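Local coordinates for protein RIF2 (Saccharomyces cerevisiae, PDB 4BJ1) that takes part in transcriptional silencing and telomere length regulation, interacting with RIF1 and with the C-terminus of RAP1, at residues A[20-25]-A[232-238]; A[262-266]-A[301-307]; A[286-290]-A[308-312]. All coordinates share one frame. Numbering follows the deposited sequence.

Contact 1. Residues A[20-25]-A[232-238]; sequences ELGTNY and KMIKFTF
Helix 10-26, which precedes the first strand of the parallel sheet of this AAA+ fold, packs here on the lid, where helix 223-233 gives way to a loop. Residues 20-25 are regular helix; Lys235 and Phe236 are extended (phi/psi -101/130 and -108/150). Glu20 and Asn24, one helical turn apart, pair with Phe236 (CA-CA 6.7 Å) and Met233 (CA-CA 5.2 Å), so the two segments run in opposite senses. Glu20 (chi1 and chi2 both t) reaches the loop and grips Thr237 with two oxygens: OE1 accepts from Thr237 N (2.7 Å) and OE2 from Thr237 OG1 (2.8 Å). Asn24 (chi1 m) sends ND2 to Met233 O (2.7 Å) and Lys235 O (3.3 Å), tying down carbonyls where the helix runs into the loop. Leu21 (t, p) lies to one side of these polar anchors, its CD1 4.0 Å from Ile234 CG2 and its CB 4.0 Å from Phe236 CE1; Tyr284 and Thr285 of helix 276-290 also touch it. Met233 (chi1 and chi2 t) runs across the helix of residues 20-25, bringing SD to the edge of the Tyr25 ring, 4.2 Å from Tyr25 CD1, while its CE lies 3.9 Å from Leu21 CD1.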
loop_
_atom_site.group_PDB
_atom_site.type_symbol
_atom_site.label_atom_id
_atom_site.label_comp_id
_atom_site.label_asym_id
_atom_site.label_seq_id
_atom_site.Cartn_x
_atom_site.Cartn_y
_atom_site.Cartn_z
ATOM N N GLU A 20 -1.981 -1.927 4.341
ATOM C CA GLU A 20 -3.418 -1.737 4.178
ATOM C C GLU A 20 -3.934 -0.532 4.903
ATOM O O GLU A 20 -4.766 0.169 4.343
ATOM C CB GLU A 20 -4.257 -2.967 4.513
ATOM C CG GLU A 20 -5.586 -2.874 3.771
ATOM C CD GLU A 20 -6.556 -4.036 3.743
ATOM O OE1 GLU A 20 -6.220 -5.103 4.295
ATOM O OE2 GLU A 20 -7.668 -3.869 3.187
ATOM N N LEU A 21 -3.444 -0.262 6.131
ATOM C CA LEU A 21 -3.858 0.907 6.908
ATOM C C LEU A 21 -3.471 2.163 6.095
ATOM O O LEU A 21 -4.320 3.035 5.895
ATOM C CB LEU A 21 -3.229 0.854 8.319
ATOM C CG LEU A 21 -3.699 1.866 9.385
ATOM C CD1 LEU A 21 -5.190 1.696 9.750
ATOM C CD2 LEU A 21 -2.870 1.712 10.635
ATOM N N GLY A 22 -2.270 2.142 5.493
ATOM C CA GLY A 22 -1.804 3.191 4.594
ATOM C C GLY A 22 -2.772 3.414 3.448
ATOM O O GLY A 22 -3.296 4.514 3.270
ATOM N N THR A 23 -3.081 2.346 2.722
ATOM C CA THR A 23 -4.044 2.303 1.615
ATOM C C THR A 23 -5.446 2.769 2.021
ATOM O O THR A 23 -6.039 3.583 1.310
ATOM C CB THR A 23 -4.039 0.892 1.031
ATOM O OG1 THR A 23 -2.744 0.673 0.492
ATOM C CG2 THR A 23 -5.063 0.692 -0.045
ATOM N N ASN A 24 -5.963 2.253 3.145
ATOM C CA ASN A 24 -7.270 2.591 3.700
ATOM C C ASN A 24 -7.398 4.073 3.945
ATOM O O ASN A 24 -8.375 4.642 3.497
ATOM C CB ASN A 24 -7.567 1.800 4.979
ATOM C CG ASN A 24 -7.882 0.349 4.744
ATOM O OD1 ASN A 24 -8.009 -0.121 3.616
ATOM N ND2 ASN A 24 -8.009 -0.401 5.805
ATOM N N TYR A 25 -6.405 4.701 4.600
ATOM C CA TYR A 25 -6.362 6.142 4.841
ATOM C C TYR A 25 -6.440 6.904 3.524
ATOM O O TYR A 25 -7.296 7.780 3.383
ATOM C CB TYR A 25 -5.052 6.504 5.547
ATOM C CG TYR A 25 -4.884 7.953 5.962
ATOM C CD1 TYR A 25 -5.422 8.417 7.159
ATOM C CD2 TYR A 25 -4.036 8.809 5.255
ATOM C CE1 TYR A 25 -5.196 9.722 7.598
ATOM C CE2 TYR A 25 -3.775 10.107 5.702
ATOM C CZ TYR A 25 -4.372 10.563 6.869
ATOM O OH TYR A 25 -4.151 11.840 7.333
ATOM N N LYS A 232 -14.001 1.144 8.991
ATOM C CA LYS A 232 -13.518 0.509 7.752
ATOM C C LYS A 232 -12.005 0.596 7.638
ATOM O O LYS A 232 -11.357 -0.376 7.227
ATOM C CB LYS A 232 -14.191 1.099 6.503
ATOM C CG LYS A 232 -15.614 0.615 6.326
ATOM C CD LYS A 232 -16.225 1.025 5.006
ATOM C CE LYS A 232 -17.704 0.709 4.993
ATOM N NZ LYS A 232 -18.389 1.281 3.804
ATOM N N MET A 233 -11.448 1.752 8.060
ATOM C CA MET A 233 -10.024 2.055 8.026
ATOM C C MET A 233 -9.181 1.022 8.777
ATOM O O MET A 233 -8.082 0.705 8.319
ATOM C CB MET A 233 -9.760 3.481 8.548
ATOM C CG MET A 233 -8.421 4.044 8.120
ATOM S SD MET A 233 -8.075 5.658 8.867
ATOM C CE MET A 233 -6.729 5.248 9.777
ATOM N N ILE A 234 -9.681 0.500 9.919
ATOM C CA ILE A 234 -8.919 -0.450 10.725
ATOM C C ILE A 234 -9.385 -1.920 10.500
ATOM O O ILE A 234 -8.974 -2.824 11.227
ATOM C CB ILE A 234 -8.887 -0.014 12.198
ATOM C CG1 ILE A 234 -10.306 -0.010 12.823
ATOM C CG2 ILE A 234 -8.179 1.346 12.311
ATOM C CD1 ILE A 234 -10.376 0.234 14.353
ATOM N N LYS A 235 -10.197 -2.158 9.454
ATOM C CA LYS A 235 -10.610 -3.508 9.071
ATOM C C LYS A 235 -9.715 -3.866 7.896
ATOM O O LYS A 235 -9.561 -3.058 6.958
ATOM C CB LYS A 235 -12.097 -3.590 8.660
ATOM C CG LYS A 235 -13.115 -3.225 9.747
ATOM C CD LYS A 235 -13.131 -4.149 10.971
ATOM C CE LYS A 235 -14.319 -3.841 11.849
ATOM N NZ LYS A 235 -15.596 -4.379 11.287
ATOM N N PHE A 236 -9.093 -5.054 7.968
ATOM C CA PHE A 236 -8.190 -5.501 6.923
ATOM C C PHE A 236 -8.781 -6.617 6.081
ATOM O O PHE A 236 -9.585 -7.422 6.569
ATOM C CB PHE A 236 -6.824 -5.877 7.496
ATOM C CG PHE A 236 -6.149 -4.796 8.313
ATOM C CD1 PHE A 236 -6.125 -3.474 7.868
ATOM C CD2 PHE A 236 -5.502 -5.104 9.507
ATOM C CE1 PHE A 236 -5.504 -2.475 8.629
ATOM C CE2 PHE A 236 -4.875 -4.112 10.259
ATOM C CZ PHE A 236 -4.883 -2.804 9.816
ATOM N N THR A 237 -8.370 -6.655 4.805
ATOM C CA THR A 237 -8.864 -7.593 3.807
ATOM C C THR A 237 -7.820 -8.530 3.195
ATOM O O THR A 237 -8.198 -9.390 2.379
ATOM C CB THR A 237 -9.603 -6.845 2.694
ATOM O OG1 THR A 237 -8.661 -6.136 1.891
ATOM C CG2 THR A 237 -10.725 -5.955 3.213
ATOM N N PHE A 238 -6.534 -8.382 3.567
ATOM C CA PHE A 238 -5.473 -9.259 3.037
ATOM C C PHE A 238 -5.633 -10.684 3.607
ATOM O O PHE A 238 -6.194 -10.804 4.691
ATOM C CB PHE A 238 -4.077 -8.687 3.324
ATOM C CG PHE A 238 -3.769 -8.481 4.778
ATOM C CD1 PHE A 238 -3.246 -9.517 5.551
ATOM C CD2 PHE A 238 -3.970 -7.241 5.378
ATOM C CE1 PHE A 238 -2.961 -9.325 6.905
ATOM C CE2 PHE A 238 -3.630 -7.032 6.710
ATOM C CZ PHE A 238 -3.155 -8.085 7.478
#

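Contact 2. Residues A[262-266]-A[301-307]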
loop_
_atom_site.group_PDB
_atom_site.type_symbol
_atom_site.label_atom_id
_atom_site.label_comp_id
_atom_site.label_asym_id
_atom_site.label_seq_id
_atom_site.Cartn_x
_atom_site.Cartn_y
_atom_site.Cartn_z
ATOM N N ASN A 262 -12.030 0.064 25.400
ATOM C CA ASN A 262 -11.001 1.042 25.053
ATOM C C ASN A 262 -11.237 1.546 23.635
ATOM O O ASN A 262 -11.308 2.764 23.432
ATOM C CB ASN A 262 -9.618 0.415 25.159
ATOM C CG ASN A 262 -9.102 0.288 26.558
ATOM O OD1 ASN A 262 -9.780 -0.192 27.458
ATOM N ND2 ASN A 262 -7.865 0.675 26.760
ATOM N N LEU A 263 -11.436 0.601 22.672
ATOM C CA LEU A 263 -11.681 0.920 21.267
ATOM C C LEU A 263 -12.957 1.734 21.048
ATOM O O LEU A 263 -12.898 2.756 20.354
ATOM C CB LEU A 263 -11.661 -0.355 20.416
ATOM C CG LEU A 263 -11.439 -0.236 18.902
ATOM C CD1 LEU A 263 -10.249 0.655 18.562
ATOM C CD2 LEU A 263 -11.269 -1.612 18.285
ATOM N N ALA A 264 -14.085 1.327 21.682
ATOM C CA ALA A 264 -15.372 2.035 21.589
ATOM C C ALA A 264 -15.289 3.442 22.178
ATOM O O ALA A 264 -15.760 4.396 21.551
ATOM C CB ALA A 264 -16.465 1.246 22.269
ATOM N N ILE A 265 -14.664 3.569 23.370
ATOM C CA ILE A 265 -14.455 4.836 24.087
ATOM C C ILE A 265 -13.552 5.748 23.239
ATOM O O ILE A 265 -13.810 6.949 23.144
ATOM C CB ILE A 265 -13.868 4.545 25.506
ATOM C CG1 ILE A 265 -14.961 4.064 26.472
ATOM C CG2 ILE A 265 -13.095 5.726 26.084
ATOM C CD1 ILE A 265 -14.460 3.211 27.551
ATOM N N PHE A 266 -12.515 5.160 22.601
ATOM C CA PHE A 266 -11.583 5.888 21.751
ATOM C C PHE A 266 -12.352 6.506 20.605
ATOM O O PHE A 266 -12.166 7.687 20.324
ATOM C CB PHE A 266 -10.465 4.964 21.233
ATOM C CG PHE A 266 -9.337 5.690 20.531
ATOM C CD1 PHE A 266 -9.385 5.928 19.160
ATOM C CD2 PHE A 266 -8.216 6.115 21.239
ATOM C CE1 PHE A 266 -8.361 6.623 18.519
ATOM C CE2 PHE A 266 -7.171 6.787 20.587
ATOM C CZ PHE A 266 -7.254 7.034 19.231
ATOM N N ILE A 301 -5.079 -3.270 21.571
ATOM C CA ILE A 301 -6.429 -2.901 21.100
ATOM C C ILE A 301 -7.488 -3.036 22.243
ATOM O O ILE A 301 -8.357 -2.168 22.436
ATOM C CB ILE A 301 -6.783 -3.727 19.824
ATOM C CG1 ILE A 301 -5.724 -3.499 18.708
ATOM C CG2 ILE A 301 -8.189 -3.405 19.316
ATOM C CD1 ILE A 301 -5.801 -4.418 17.506
ATOM N N ARG A 302 -7.359 -4.107 23.020
ATOM C CA ARG A 302 -8.253 -4.430 24.121
ATOM C C ARG A 302 -8.004 -3.546 25.364
ATOM O O ARG A 302 -8.956 -2.992 25.936
ATOM C CB ARG A 302 -8.081 -5.928 24.457
ATOM C CG ARG A 302 -9.343 -6.690 24.901
ATOM C CD ARG A 302 -9.264 -8.211 24.674
ATOM N NE ARG A 302 -7.876 -8.697 24.639
ATOM C CZ ARG A 302 -7.437 -9.719 23.907
ATOM N NH1 ARG A 302 -8.281 -10.421 23.156
ATOM N NH2 ARG A 302 -6.153 -10.054 23.928
ATOM N N ASN A 303 -6.717 -3.379 25.742
ATOM C CA ASN A 303 -6.306 -2.770 26.999
ATOM C C ASN A 303 -5.444 -1.504 26.961
ATOM O O ASN A 303 -5.490 -0.747 27.931
ATOM C CB ASN A 303 -5.560 -3.831 27.837
ATOM C CG ASN A 303 -6.202 -5.207 27.843
ATOM O OD1 ASN A 303 -7.393 -5.376 28.140
ATOM N ND2 ASN A 303 -5.427 -6.225 27.498
ATOM N N ARG A 304 -4.644 -1.275 25.924
ATOM C CA ARG A 304 -3.750 -0.114 25.948
ATOM C C ARG A 304 -4.184 1.096 25.119
ATOM O O ARG A 304 -3.663 2.177 25.390
ATOM C CB ARG A 304 -2.319 -0.518 25.552
ATOM C CG ARG A 304 -1.596 -1.401 26.571
ATOM C CD ARG A 304 -0.124 -1.034 26.709
ATOM N NE ARG A 304 0.073 0.237 27.421
ATOM C CZ ARG A 304 0.469 1.379 26.854
ATOM N NH1 ARG A 304 0.728 1.429 25.552
ATOM N NH2 ARG A 304 0.622 2.473 27.590
ATOM N N LEU A 305 -5.083 0.946 24.114
ATOM C CA LEU A 305 -5.515 2.060 23.241
ATOM C C LEU A 305 -6.454 3.017 23.943
ATOM O O LEU A 305 -7.621 2.699 24.136
ATOM C CB LEU A 305 -6.157 1.548 21.936
ATOM C CG LEU A 305 -6.445 2.557 20.805
ATOM C CD1 LEU A 305 -5.172 3.247 20.318
ATOM C CD2 LEU A 305 -7.052 1.863 19.614
ATOM N N THR A 306 -5.937 4.186 24.340
ATOM C CA THR A 306 -6.689 5.261 24.991
ATOM C C THR A 306 -6.202 6.578 24.423
ATOM O O THR A 306 -5.149 6.607 23.794
ATOM C CB THR A 306 -6.531 5.234 26.512
ATOM O OG1 THR A 306 -5.154 5.192 26.864
ATOM C CG2 THR A 306 -7.285 4.098 27.164
ATOM N N ILE A 307 -6.950 7.676 24.635
ATOM C CA ILE A 307 -6.517 8.977 24.113
ATOM C C ILE A 307 -5.368 9.517 24.966
ATOM O O ILE A 307 -4.543 10.277 24.465
ATOM C CB ILE A 307 -7.662 9.990 23.872
ATOM C CG1 ILE A 307 -8.312 10.450 25.173
ATOM C CG2 ILE A 307 -8.686 9.418 22.888
ATOM C CD1 ILE A 307 -9.033 11.715 25.035
#
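Asn262, in the first turn of helix 262-272, points its side chain into the backbone that leaves helix 294-304. Its CB lies 3.2 Å from Leu305 O, to which its ND2 gives a weak hydrogen bond (3.3 Å); ND2 also lies 3.0 Å from Asn303 O and 3.5 Å from Thr306 CG2. On the other branch, Asn262 OD1 comes within 3.3 Å of Arg302 O, but both are acceptors and the approach is not a bond. Here the helix widens into a pi-type turn at 301-304, before the chain extends at Leu305 and Thr306. Leu263 looks into the apolar interior of the AAA+ lid, a bundle of helices: its CD2 meets Ile301 CG2 at 3.7 Å, its CD1 meets Leu305 CD2 at 3.6 Å, and Val252 of helix 243-257 packs on it as well. One turn on, Phe266 (chi1 t) faces the emerging chain. Leu305 CG lies over one face of its ring, 4.0 Å from Phe266 CD2, and Thr306 O sits at the ring edge, 3.8 Å from Phe266 CE2. Ile307 CG2 is 3.7 Å from Phe266 CD2, and Ala283 of helix 276-290 touches the same side chain.

Contact 3. Residues A[286-290]-A[308-312]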
loop_
_atom_site.group_PDB
_atom_site.type_symbol
_atom_site.label_atom_id
_atom_site.label_comp_id
_atom_site.label_asym_id
_atom_site.label_seq_id
_atom_site.Cartn_x
_atom_site.Cartn_y
_atom_site.Cartn_z
ATOM N N GLU A 286 1.169 3.184 15.382
ATOM C CA GLU A 286 1.968 2.976 16.592
ATOM C C GLU A 286 1.719 1.628 17.237
ATOM O O GLU A 286 2.682 0.900 17.439
ATOM C CB GLU A 286 1.743 4.091 17.609
ATOM C CG GLU A 286 2.511 5.352 17.281
ATOM C CD GLU A 286 2.293 6.483 18.262
ATOM O OE1 GLU A 286 2.071 6.201 19.462
ATOM O OE2 GLU A 286 2.369 7.657 17.832
ATOM N N ILE A 287 0.446 1.268 17.525
ATOM C CA ILE A 287 0.147 -0.033 18.135
ATOM C C ILE A 287 0.673 -1.170 17.257
ATOM O O ILE A 287 1.295 -2.079 17.803
ATOM C CB ILE A 287 -1.322 -0.270 18.591
ATOM C CG1 ILE A 287 -2.308 -0.284 17.412
ATOM C CG2 ILE A 287 -1.755 0.722 19.686
ATOM C CD1 ILE A 287 -3.644 -0.794 17.721
ATOM N N ILE A 288 0.501 -1.089 15.911
ATOM C CA ILE A 288 0.996 -2.127 14.983
ATOM C C ILE A 288 2.514 -2.194 15.030
ATOM O O ILE A 288 3.043 -3.249 15.324
ATOM C CB ILE A 288 0.426 -2.003 13.520
ATOM C CG1 ILE A 288 -1.138 -2.094 13.534
ATOM C CG2 ILE A 288 1.038 -3.068 12.598
ATOM C CD1 ILE A 288 -1.836 -1.579 12.382
ATOM N N VAL A 289 3.204 -1.068 14.768
ATOM C CA VAL A 289 4.670 -0.933 14.769
ATOM C C VAL A 289 5.289 -1.409 16.111
ATOM O O VAL A 289 6.139 -2.298 16.086
ATOM C CB VAL A 289 5.104 0.502 14.365
ATOM C CG1 VAL A 289 6.502 0.835 14.852
ATOM C CG2 VAL A 289 5.006 0.697 12.859
ATOM N N GLN A 290 4.829 -0.857 17.263
ATOM C CA GLN A 290 5.342 -1.192 18.597
ATOM C C GLN A 290 5.130 -2.630 19.040
ATOM O O GLN A 290 5.865 -3.083 19.905
ATOM C CB GLN A 290 4.753 -0.281 19.655
ATOM C CG GLN A 290 5.131 1.180 19.522
ATOM C CD GLN A 290 4.149 2.067 20.256
ATOM O OE1 GLN A 290 4.160 3.288 20.074
ATOM N NE2 GLN A 290 3.268 1.483 21.094
ATOM N N LYS A 308 -5.269 9.041 26.221
ATOM C CA LYS A 308 -4.194 9.377 27.149
ATOM C C LYS A 308 -2.890 8.618 26.811
ATOM O O LYS A 308 -1.831 9.013 27.297
ATOM C CB LYS A 308 -4.634 9.130 28.603
ATOM N N ASN A 309 -2.949 7.564 25.958
ATOM C CA ASN A 309 -1.762 6.766 25.592
ATOM C C ASN A 309 -1.296 6.883 24.151
ATOM O O ASN A 309 -0.099 6.727 23.911
ATOM C CB ASN A 309 -1.948 5.261 25.908
ATOM C CG ASN A 309 -2.020 4.854 27.365
ATOM O OD1 ASN A 309 -1.717 5.616 28.303
ATOM N ND2 ASN A 309 -2.449 3.615 27.579
ATOM N N TYR A 310 -2.221 7.074 23.193
ATOM C CA TYR A 310 -1.910 7.078 21.764
ATOM C C TYR A 310 -2.550 8.192 20.952
ATOM O O TYR A 310 -3.744 8.447 21.111
ATOM C CB TYR A 310 -2.353 5.739 21.152
ATOM C CG TYR A 310 -1.494 4.566 21.554
ATOM C CD1 TYR A 310 -0.319 4.272 20.869
ATOM C CD2 TYR A 310 -1.862 3.736 22.607
ATOM C CE1 TYR A 310 0.481 3.196 21.238
ATOM C CE2 TYR A 310 -1.073 2.646 22.979
ATOM C CZ TYR A 310 0.099 2.381 22.290
ATOM O OH TYR A 310 0.880 1.306 22.629
ATOM N N PRO A 311 -1.839 8.791 19.973
ATOM C CA PRO A 311 -0.412 8.639 19.627
ATOM C C PRO A 311 0.518 9.265 20.695
ATOM O O PRO A 311 0.028 9.798 21.684
ATOM C CB PRO A 311 -0.313 9.396 18.281
ATOM C CG PRO A 311 -1.723 9.732 17.866
ATOM C CD PRO A 311 -2.469 9.826 19.134
ATOM N N HIS A 312 1.851 9.189 20.520
ATOM C CA HIS A 312 2.809 9.848 21.413
ATOM C C HIS A 312 3.968 10.422 20.626
ATOM O O HIS A 312 3.733 11.096 19.623
ATOM C CB HIS A 312 3.270 8.988 22.602
ATOM C CG HIS A 312 3.370 7.523 22.332
ATOM N ND1 HIS A 312 2.473 6.625 22.888
ATOM C CD2 HIS A 312 4.280 6.835 21.605
ATOM C CE1 HIS A 312 2.852 5.428 22.470
ATOM N NE2 HIS A 312 3.928 5.506 21.687
#
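Two side chains one turn apart on helix 276-290 hold the last modelled residue, His312. The carboxylate of Glu286 takes the backbone amide, His312 N donating to OE2 at 3.1 Å and weakly to OE1 at 3.2 Å; Gln290 OE1 accepts from His312 NE2 at 2.8 Å. The imidazole is fixed from its other side by the tail itself, ND1 donating to Asn309 O at 2.8 Å. Gln290 also gives a weak bond from NE2 to Tyr310 OH (2.8 Å). Beyond this polar cluster, Ile287 makes a CH-pi contact: its CG2 sits over the Tyr310 ring, 3.7 Å from the centroid. A cis peptide precedes Pro311, whose CB lies 3.2 Å from Glu286 OE2; Tyr279 and Asn282 of the same helix also meet the proline. With both imidazole nitrogens acting as donors, His312 is probably protonated, and Glu286 OE1, over its ring face and 3.0 Å from NE2 at a poor bonding angle, would supply a compensating negative charge.

How the contacts relate
All three contacts lie on the lid side of the chain, and helix 276-290 connects them. Contacts 2 and 3 are closest, with centres about 11 Å apart, and their segments alternate along the chain: the tail of contact 3 continues directly from contact 2, turning with the help of a probable hydrogen bond from Asn309 ND2 to Arg304 O (2.9 Å). Ile301 CG1 also packs 3.6 Å from Ile287 CD1. Contact 1, its centre about 18 Å from that of contact 2 and 17 Å from that of contact 3, joins the same apolar core through Ile234 CD1 to Leu263 CD1 (4.2 Å) and Leu21 CD2 to Ile288 CD1 (3.9 Å). Contacts 1 and 3 both touch the second subunit.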